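Pyocin-S2 (Pseudomonas aeruginosa, PDB 4QKO) kills sensitive bacteria as a bacteriocin whose C-terminal HNH nuclease domain breaks down chromosomal DNA and is held in complex with its immunity protein. Local coordinates at residues I96-H101 against L118-P123. Numbering follows the deposited sequence.
With MG (magnesium ion), chain O.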
loop_
_atom_site.group_PDB
_atom_site.type_symbol
_atom_site.label_atom_id
_atom_site.label_comp_id
_atom_site.label_asym_id
_atom_site.label_seq_id
_atom_site.Cartn_x
_atom_site.Cartn_y
_atom_site.Cartn_z
ATOM N N ILE B 96 4.295 -6.686 -1.058
ATOM C CA ILE B 96 4.673 -5.337 -0.829
ATOM C C ILE B 96 3.523 -4.461 -0.269
ATOM O O ILE B 96 3.707 -3.306 -0.107
ATOM C CB ILE B 96 5.378 -4.706 -2.102
ATOM C CG1 ILE B 96 4.434 -4.625 -3.294
ATOM C CG2 ILE B 96 6.570 -5.588 -2.503
ATOM C CD1 ILE B 96 5.004 -3.835 -4.454
ATOM N N LYS B 97 2.393 -5.063 0.093
ATOM C CA LYS B 97 1.217 -4.348 0.596
ATOM C C LYS B 97 0.793 -4.882 1.964
ATOM O O LYS B 97 1.116 -6.028 2.329
ATOM C CB LYS B 97 0.070 -4.456 -0.400
ATOM C CG LYS B 97 0.277 -3.429 -1.464
ATOM C CD LYS B 97 -0.626 -3.660 -2.605
ATOM C CE LYS B 97 -0.641 -2.442 -3.506
ATOM N NZ LYS B 97 -2.049 -2.039 -3.684
ATOM N N ILE B 98 0.158 -4.024 2.737
ATOM C CA ILE B 98 -0.476 -4.412 3.971
ATOM C C ILE B 98 -1.485 -5.553 3.687
ATOM O O ILE B 98 -2.314 -5.516 2.697
ATOM C CB ILE B 98 -1.208 -3.251 4.634
ATOM C CG1 ILE B 98 -0.270 -2.149 5.225
ATOM C CG2 ILE B 98 -2.095 -3.731 5.740
ATOM C CD1 ILE B 98 0.540 -2.563 6.456
ATOM N N GLU B 99 -1.443 -6.549 4.564
ATOM C CA GLU B 99 -2.337 -7.704 4.497
ATOM C C GLU B 99 -3.236 -7.783 5.723
ATOM O O GLU B 99 -2.843 -7.452 6.804
ATOM C CB GLU B 99 -1.546 -9.023 4.336
ATOM C CG GLU B 99 -0.692 -9.037 3.058
ATOM C CD GLU B 99 0.372 -10.168 2.988
ATOM O OE1 GLU B 99 0.471 -10.976 3.938
ATOM O OE2 GLU B 99 1.131 -10.243 1.984
ATOM N N ILE B 100 -4.456 -8.292 5.542
ATOM C CA ILE B 100 -5.386 -8.538 6.647
ATOM C C ILE B 100 -5.446 -10.034 6.928
ATOM O O ILE B 100 -5.745 -10.804 5.996
ATOM C CB ILE B 100 -6.762 -7.990 6.258
ATOM C CG1 ILE B 100 -6.656 -6.477 6.200
ATOM C CG2 ILE B 100 -7.831 -8.337 7.281
ATOM C CD1 ILE B 100 -7.865 -5.776 5.645
ATOM N N HIS B 101 -5.090 -10.406 8.171
ATOM C CA HIS B 101 -4.916 -11.811 8.697
ATOM C C HIS B 101 -6.030 -12.026 9.734
ATOM O O HIS B 101 -6.445 -11.066 10.404
ATOM C CB HIS B 101 -3.478 -11.924 9.314
ATOM C CG HIS B 101 -3.256 -12.881 10.494
ATOM N ND1 HIS B 101 -2.655 -14.129 10.363
ATOM C CD2 HIS B 101 -3.374 -12.688 11.837
ATOM C CE1 HIS B 101 -2.517 -14.691 11.555
ATOM N NE2 HIS B 101 -2.936 -13.834 12.468
ATOM N N LEU B 118 -9.766 -9.660 13.123
ATOM C CA LEU B 118 -8.863 -9.173 12.078
ATOM C C LEU B 118 -7.726 -8.310 12.588
ATOM O O LEU B 118 -7.874 -7.524 13.502
ATOM C CB LEU B 118 -9.673 -8.404 11.094
ATOM C CG LEU B 118 -10.829 -9.166 10.502
ATOM C CD1 LEU B 118 -11.489 -8.247 9.548
ATOM C CD2 LEU B 118 -10.395 -10.422 9.811
ATOM N N VAL B 119 -6.575 -8.503 11.977
ATOM C CA VAL B 119 -5.429 -7.581 12.137
ATOM C C VAL B 119 -4.807 -7.178 10.778
ATOM O O VAL B 119 -4.830 -7.932 9.819
ATOM C CB VAL B 119 -4.310 -8.162 13.014
ATOM C CG1 VAL B 119 -4.654 -8.077 14.488
ATOM C CG2 VAL B 119 -4.014 -9.587 12.659
ATOM N N ALA B 120 -4.182 -5.990 10.716
ATOM C CA ALA B 120 -3.468 -5.553 9.552
ATOM C C ALA B 120 -2.020 -5.812 9.928
ATOM O O ALA B 120 -1.576 -5.340 10.984
ATOM C CB ALA B 120 -3.674 -4.074 9.261
ATOM N N VAL B 121 -1.341 -6.531 9.036
ATOM C CA VAL B 121 0.094 -6.853 9.198
ATOM C C VAL B 121 0.915 -6.559 7.972
ATOM O O VAL B 121 0.449 -6.682 6.849
ATOM C CB VAL B 121 0.310 -8.314 9.550
ATOM C CG1 VAL B 121 -0.071 -8.504 11.016
ATOM C CG2 VAL B 121 -0.534 -9.230 8.704
ATOM N N THR B 122 2.187 -6.267 8.197
ATOM C CA THR B 122 3.079 -6.216 7.054
ATOM C C THR B 122 3.446 -7.632 6.649
ATOM O O THR B 122 3.372 -8.550 7.478
ATOM C CB THR B 122 4.373 -5.481 7.374
ATOM O OG1 THR B 122 5.151 -6.247 8.304
ATOM C CG2 THR B 122 4.119 -4.131 7.930
ATOM N N PRO B 123 3.898 -7.817 5.389
ATOM C CA PRO B 123 4.430 -9.109 4.925
ATOM C C PRO B 123 5.584 -9.649 5.791
ATOM O O PRO B 123 5.591 -10.838 6.206
ATOM C CB PRO B 123 4.866 -8.791 3.492
ATOM C CG PRO B 123 3.817 -7.786 3.098
ATOM C CD PRO B 123 3.777 -6.858 4.272
HETATM MG MG MG O . -2.705 -14.730 8.258
HETATM O O HOH W 1 -4.757 -15.114 7.891
#
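Strands 99-101 and 118-121 pair antiparallel as the hairpin of an HNH nuclease motif, their backbone bonds holding H101, a metal ligand, at both N and O. E99 and V121 bond to each other in both directions, V121 N to E99 O at 2.8 Å, and H101 and V119 repeat the pairing, with H101 N to V119 O at 3.0 Å. The face bearing these four is the metal side. There V119 CG2, set between its backbone N and carbonyl carbon (CG1 at chi1 -78°), meets the edge of the H101 imidazole at CD2, 3.3 Å away and near the ring plane. On the other side of CG from CD2, H101 ND1 binds the magnesium ion at 2.2 Å, and a water is a further ligand. I100 and A120, the non-hydrogen-bonded pair, point to the other face. Beside them I98 CG2 touches A120 CB at 3.9 Å, and helix 49-62 packs on I98, I100 and L118. T122 OG1 caps helix 123-130 at R125 N and also bonds to E90. That helix carries H126, the second magnesium ligand, and H130, probably a zinc ligand as in related nucleases. Hairpin, metal and helix form the ββα-metal site characteristic of colicin-type HNH nucleases.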